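Long-range contacts in NIF3-related protein (Bacillus cereus, PDB 2GX8), which is of unknown function but binds zinc at a two-metal site of the NIF3 family and carries an additional domain thought to be regulatory: residues C[160-165]-C[230-235]; C[175-180]-C[226-231]. All coordinates share one frame; numbering follows the deposited sequence.

Interaction 1. Residues C[160-165]-C[230-235]; sequences EMKKVV and TIIPAS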
loop_
_atom_site.group_PDB
_atom_site.type_symbol
_atom_site.label_atom_id
_atom_site.label_comp_id
_atom_site.label_asym_id
_atom_site.label_seq_id
_atom_site.Cartn_x
_atom_site.Cartn_y
_atom_site.Cartn_z
ATOM N N GLU C 160 12.962 8.949 -26.381
ATOM C CA GLU C 160 11.803 9.265 -27.237
ATOM C C GLU C 160 12.321 10.160 -28.370
ATOM O O GLU C 160 13.150 11.053 -28.134
ATOM C CB GLU C 160 10.705 10.015 -26.468
ATOM C CG GLU C 160 10.014 9.222 -25.361
ATOM C CD GLU C 160 9.025 10.071 -24.543
ATOM O OE1 GLU C 160 8.570 11.127 -25.035
ATOM O OE2 GLU C 160 8.704 9.683 -23.394
ATOM N N MET C 161 11.861 9.904 -29.593
ATOM C CA MET C 161 12.295 10.694 -30.754
ATOM C C MET C 161 11.226 11.686 -31.177
ATOM O O MET C 161 10.024 11.440 -31.018
ATOM C CB MET C 161 12.658 9.804 -31.955
ATOM C CG MET C 161 13.811 8.788 -31.766
ATOM S SD MET C 161 15.498 9.418 -31.638
ATOM C CE MET C 161 15.595 9.583 -29.897
ATOM N N LYS C 162 11.687 12.808 -31.712
ATOM C CA LYS C 162 10.819 13.888 -32.149
ATOM C C LYS C 162 11.183 14.321 -33.538
ATOM O O LYS C 162 12.349 14.286 -33.907
ATOM C CB LYS C 162 10.998 15.110 -31.251
ATOM C CG LYS C 162 10.814 14.837 -29.770
ATOM C CD LYS C 162 9.489 14.139 -29.581
ATOM C CE LYS C 162 9.348 13.569 -28.223
ATOM N NZ LYS C 162 9.050 14.659 -27.305
ATOM N N LYS C 163 10.180 14.715 -34.308
ATOM C CA LYS C 163 10.415 15.282 -35.609
ATOM C C LYS C 163 10.241 16.806 -35.465
ATOM O O LYS C 163 9.195 17.306 -35.041
ATOM C CB LYS C 163 9.423 14.745 -36.622
ATOM C CG LYS C 163 9.887 14.867 -38.082
ATOM C CD LYS C 163 11.088 13.978 -38.321
ATOM C CE LYS C 163 11.494 14.019 -39.791
ATOM N NZ LYS C 163 12.799 13.406 -40.117
ATOM N N VAL C 164 11.291 17.553 -35.764
ATOM C CA VAL C 164 11.151 18.995 -35.755
ATOM C C VAL C 164 10.914 19.425 -37.188
ATOM O O VAL C 164 11.700 19.092 -38.077
ATOM C CB VAL C 164 12.409 19.698 -35.269
ATOM C CG1 VAL C 164 12.208 21.230 -35.300
ATOM C CG2 VAL C 164 12.754 19.249 -33.893
ATOM N N VAL C 165 9.829 20.160 -37.413
ATOM C CA VAL C 165 9.538 20.703 -38.734
ATOM C C VAL C 165 9.618 22.217 -38.559
ATOM O O VAL C 165 8.947 22.768 -37.696
ATOM C CB VAL C 165 8.140 20.289 -39.204
ATOM C CG1 VAL C 165 7.789 20.954 -40.543
ATOM C CG2 VAL C 165 8.053 18.771 -39.309
ATOM N N THR C 230 13.557 17.382 -39.543
ATOM C CA THR C 230 14.720 16.652 -39.069
ATOM C C THR C 230 14.332 15.947 -37.776
ATOM O O THR C 230 13.455 16.420 -37.031
ATOM C CB THR C 230 15.940 17.577 -38.865
ATOM O OG1 THR C 230 17.141 16.799 -38.869
ATOM C CG2 THR C 230 15.849 18.357 -37.591
ATOM N N ILE C 231 14.953 14.802 -37.536
ATOM C CA ILE C 231 14.669 13.999 -36.366
ATOM C C ILE C 231 15.623 14.356 -35.199
ATOM O O ILE C 231 16.778 14.730 -35.406
ATOM C CB ILE C 231 14.700 12.468 -36.758
ATOM C CG1 ILE C 231 14.130 11.559 -35.648
ATOM C CG2 ILE C 231 16.098 12.029 -37.215
ATOM C CD1 ILE C 231 13.998 10.089 -36.052
ATOM N N ILE C 232 15.115 14.291 -33.974
ATOM C CA ILE C 232 15.929 14.546 -32.783
ATOM C C ILE C 232 15.568 13.653 -31.612
ATOM O O ILE C 232 14.435 13.167 -31.533
ATOM C CB ILE C 232 15.829 16.013 -32.226
ATOM C CG1 ILE C 232 14.401 16.353 -31.807
ATOM C CG2 ILE C 232 16.410 17.023 -33.176
ATOM C CD1 ILE C 232 14.311 17.617 -30.984
ATOM N N PRO C 233 16.554 13.394 -30.730
ATOM C CA PRO C 233 16.266 12.740 -29.463
ATOM C C PRO C 233 15.745 13.826 -28.529
ATOM O O PRO C 233 16.276 14.939 -28.540
ATOM C CB PRO C 233 17.637 12.216 -28.995
ATOM C CG PRO C 233 18.657 12.986 -29.736
ATOM C CD PRO C 233 17.996 13.655 -30.921
ATOM N N ALA C 234 14.718 13.516 -27.746
ATOM C CA ALA C 234 14.122 14.469 -26.816
ATOM C C ALA C 234 15.117 15.297 -25.966
ATOM O O ALA C 234 14.890 16.478 -25.719
ATOM C CB ALA C 234 13.109 13.755 -25.924
ATOM N N SER C 235 16.216 14.680 -25.533
ATOM C CA SER C 235 17.223 15.366 -24.723
ATOM C C SER C 235 17.917 16.517 -25.474
ATOM O O SER C 235 18.402 17.470 -24.846
ATOM C CB SER C 235 18.274 14.384 -24.213
ATOM O OG SER C 235 19.157 13.997 -25.250
#
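Antiparallel pairing of two strands builds the sheet of a ferredoxin-like alpha+beta domain (beta-alpha-beta-beta-alpha-beta) set into the NIF3-family chain, probably its regulatory domain: residues 160-165 on the first strand, 150-168, run against 230-233 at the end of the third, 221-233. Lys162 and Ile232 form a hydrogen-bonded pair, with Lys162 N to Ile232 O and Ile232 N to Lys162 O both 2.8 Å. Val164 and Thr230 form the next such pair; Val164 N reaches Thr230 O at 2.8 Å and Thr230 N returns to Val164 O. Pro233 has no N-H to give, but it stands in a non-hydrogen-bonded pair with Met161, where none is needed, and the pairing runs on past it through Ala234 N to Glu160 O, 2.9 Å. Met161, bent at chi2 (-71°) and chi3, folds its methyl back over Pro233; CE lies 3.3 Å from Pro233 CA and close to CB, a tight fit. On this same face Lys163 lays its chain across the Thr230 backbone, CD 3.6 Å from Thr230 O, bringing NZ near Ile231; weak, long ion pairs link that ammonium to Glu229 and to Asp256 of the second subunit. The other face carries Lys162, Val164, Thr230 and Ile232. Here Ile232 CG1 sits between its own N and carbonyl carbon (chi1 61°), 3.7 Å from Lys162 CB, and CD1 meets Val164 CG2 at 3.7 Å. Lys162 NZ leaves the pair for a salt bridge with Asp261 of the third subunit, while Thr230 OG1 bonds Cys194 O. Helix 237-247 packs on Val164 and Ile232, and strand 255-260 continues the sheet beyond 160-165, bonded to Met161 and Lys163 by backbone.

Interaction 2. Residues C[175-180]-C[226-231]; sequences EVRKAL and VRIETI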
loop_
_atom_site.group_PDB
_atom_site.type_symbol
_atom_site.label_atom_id
_atom_site.label_comp_id
_atom_site.label_asym_id
_atom_site.label_seq_id
_atom_site.Cartn_x
_atom_site.Cartn_y
_atom_site.Cartn_z
ATOM N N GLU C 175 21.330 27.952 -44.106
ATOM C CA GLU C 175 21.889 28.389 -42.850
ATOM C C GLU C 175 21.184 27.679 -41.672
ATOM O O GLU C 175 21.829 27.276 -40.706
ATOM C CB GLU C 175 21.707 29.901 -42.793
ATOM C CG GLU C 175 22.325 30.599 -41.624
ATOM C CD GLU C 175 22.238 32.115 -41.755
ATOM O OE1 GLU C 175 21.963 32.619 -42.887
ATOM O OE2 GLU C 175 22.456 32.795 -40.719
ATOM N N VAL C 176 19.866 27.500 -41.783
ATOM C CA VAL C 176 19.049 26.829 -40.740
ATOM C C VAL C 176 19.297 25.320 -40.687
ATOM O O VAL C 176 19.330 24.749 -39.610
ATOM C CB VAL C 176 17.553 27.224 -40.841
ATOM C CG1 VAL C 176 16.648 26.372 -39.950
ATOM C CG2 VAL C 176 17.411 28.686 -40.460
ATOM N N ARG C 177 19.501 24.682 -41.840
ATOM C CA ARG C 177 19.868 23.264 -41.874
ATOM C C ARG C 177 21.227 23.041 -41.188
ATOM O O ARG C 177 21.398 22.054 -40.457
ATOM C CB ARG C 177 20.013 22.750 -43.300
ATOM C CG ARG C 177 18.783 22.757 -44.124
ATOM C CD ARG C 177 19.117 22.171 -45.465
ATOM N NE ARG C 177 18.042 22.387 -46.417
ATOM C CZ ARG C 177 18.071 23.269 -47.414
ATOM N NH1 ARG C 177 19.156 24.009 -47.636
ATOM N NH2 ARG C 177 17.018 23.380 -48.227
ATOM N N LYS C 178 22.185 23.943 -41.437
ATOM C CA LYS C 178 23.528 23.815 -40.875
ATOM C C LYS C 178 23.473 23.906 -39.368
ATOM O O LYS C 178 24.134 23.147 -38.680
ATOM C CB LYS C 178 24.464 24.897 -41.417
ATOM C CG LYS C 178 25.923 24.698 -41.008
ATOM C CD LYS C 178 26.801 25.845 -41.475
ATOM C CE LYS C 178 28.285 25.550 -41.248
ATOM N NZ LYS C 178 28.673 25.434 -39.814
ATOM N N ALA C 179 22.667 24.843 -38.876
ATOM C CA ALA C 179 22.497 25.089 -37.454
ATOM C C ALA C 179 21.881 23.893 -36.763
ATOM O O ALA C 179 22.278 23.536 -35.674
ATOM C CB ALA C 179 21.633 26.304 -37.248
ATOM N N LEU C 180 20.884 23.294 -37.397
ATOM C CA LEU C 180 20.228 22.111 -36.852
ATOM C C LEU C 180 21.199 20.944 -36.763
ATOM O O LEU C 180 21.276 20.271 -35.740
ATOM C CB LEU C 180 19.043 21.727 -37.722
ATOM C CG LEU C 180 17.761 22.552 -37.619
ATOM C CD1 LEU C 180 16.811 22.100 -38.690
ATOM C CD2 LEU C 180 17.095 22.403 -36.261
ATOM N N VAL C 226 10.179 27.165 -47.279
ATOM C CA VAL C 226 10.783 25.843 -47.230
ATOM C C VAL C 226 10.392 25.183 -45.916
ATOM O O VAL C 226 10.467 25.795 -44.848
ATOM C CB VAL C 226 12.332 25.936 -47.402
ATOM C CG1 VAL C 226 12.987 24.587 -47.286
ATOM C CG2 VAL C 226 12.641 26.496 -48.724
ATOM N N ARG C 227 9.937 23.939 -46.026
ATOM C CA ARG C 227 9.510 23.135 -44.904
ATOM C C ARG C 227 10.652 22.177 -44.656
ATOM O O ARG C 227 10.864 21.227 -45.424
ATOM C CB ARG C 227 8.249 22.344 -45.268
ATOM C CG ARG C 227 7.442 21.893 -44.090
ATOM C CD ARG C 227 6.357 20.825 -44.401
ATOM N NE ARG C 227 6.794 19.481 -44.022
ATOM C CZ ARG C 227 6.290 18.756 -43.028
ATOM N NH1 ARG C 227 5.283 19.182 -42.282
ATOM N NH2 ARG C 227 6.784 17.570 -42.793
ATOM N N ILE C 228 11.403 22.441 -43.594
ATOM C CA ILE C 228 12.545 21.625 -43.233
ATOM C C ILE C 228 12.184 20.721 -42.075
ATOM O O ILE C 228 11.710 21.181 -41.046
ATOM C CB ILE C 228 13.765 22.493 -42.796
ATOM C CG1 ILE C 228 14.120 23.539 -43.874
ATOM C CG2 ILE C 228 14.990 21.599 -42.450
ATOM C CD1 ILE C 228 15.178 24.561 -43.443
ATOM N N GLU C 229 12.415 19.433 -42.242
ATOM C CA GLU C 229 12.169 18.507 -41.153
ATOM C C GLU C 229 13.430 17.739 -40.815
ATOM O O GLU C 229 14.286 17.500 -41.685
ATOM C CB GLU C 229 11.008 17.572 -41.448
ATOM C CG GLU C 229 11.229 16.617 -42.555
ATOM C CD GLU C 229 10.090 15.642 -42.691
ATOM O OE1 GLU C 229 8.925 16.070 -42.698
ATOM O OE2 GLU C 229 10.357 14.434 -42.804
ATOM N N THR C 230 13.557 17.382 -39.543
ATOM C CA THR C 230 14.720 16.652 -39.069
ATOM C C THR C 230 14.332 15.947 -37.776
ATOM O O THR C 230 13.455 16.420 -37.031
ATOM C CB THR C 230 15.940 17.577 -38.865
ATOM O OG1 THR C 230 17.141 16.799 -38.869
ATOM C CG2 THR C 230 15.849 18.357 -37.591
ATOM N N ILE C 231 14.953 14.802 -37.536
ATOM C CA ILE C 231 14.669 13.999 -36.366
ATOM C C ILE C 231 15.623 14.356 -35.199
ATOM O O ILE C 231 16.778 14.730 -35.406
ATOM C CB ILE C 231 14.700 12.468 -36.758
ATOM C CG1 ILE C 231 14.130 11.559 -35.648
ATOM C CG2 ILE C 231 16.098 12.029 -37.215
ATOM C CD1 ILE C 231 13.998 10.089 -36.052
#
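Val226 and Ile228 meet Arg177, and Ile228 and Thr230 meet Leu180, where helix 170-182 packs on one face of the beta-sheet of the ferredoxin-like alpha+beta domain. The helix and strand segments run nearly parallel, 10° apart, with axes 10.1 Å from each other, and alternate strand residues point at the helix. Val226 comes first: its CG1 lies 4.3 Å from Arg177 NH2, approaching the guanidinium obliquely. That group is held by a salt bridge from NH1 to Glu174, just before the segment, and by a hydrogen bond from NE to Ser197 of strand 194-206, so the arginine spans from helix to sheet. Arg227 turns to the other face, where its NH2 pairs with Glu229 OE1 at 2.6 Å, a salt bridge of weak hydrogen-bond geometry; Glu229 also bridges to Arg227 of the second subunit, and Arg227 to Glu229 of the third, which places this face at an assembly interface. Ile228 makes most of the contact, touching three helix residues. Its CG1 branch, anti to the carbonyl carbon (chi1 -54°), carries CD1 to within 4.1 Å of Arg177 CG, the two chains crossing at about a right angle, and to 4.2 Å from Val176 CG1. The CG2 branch instead faces Leu180 CD1, also at 4.2 Å. The same leucine packs against Val240 and Met244 of helix 237-247, which lies alongside on this face. Thr230 ends the row: its methyl and the leucine slide past each other in opposite directions, with Thr230 CG2 4.0 Å from Leu180 CD1.

In the fold
From the N terminus, the chain passes through strand 150-168, where 160-165 lies, and then into helix 170-182 with 175-180. It continues through strand 194-206 before strand 221-233 serves both contacts. Interaction 2 closes the shorter loop and interaction 1 the longer one; the loop of interaction 2 lies within that of interaction 1, and their last segments overlap at Thr230 and Ile231. Interaction 1 pairs the first and third strands of the ferredoxin-like fold edge to edge, and interaction 2 lays its first helix on the sheet face. Their centres lie about 12 Å apart, both touch the second subunit, and they meet directly where Lys163 CE packs 3.2 Å from Glu229 OE2.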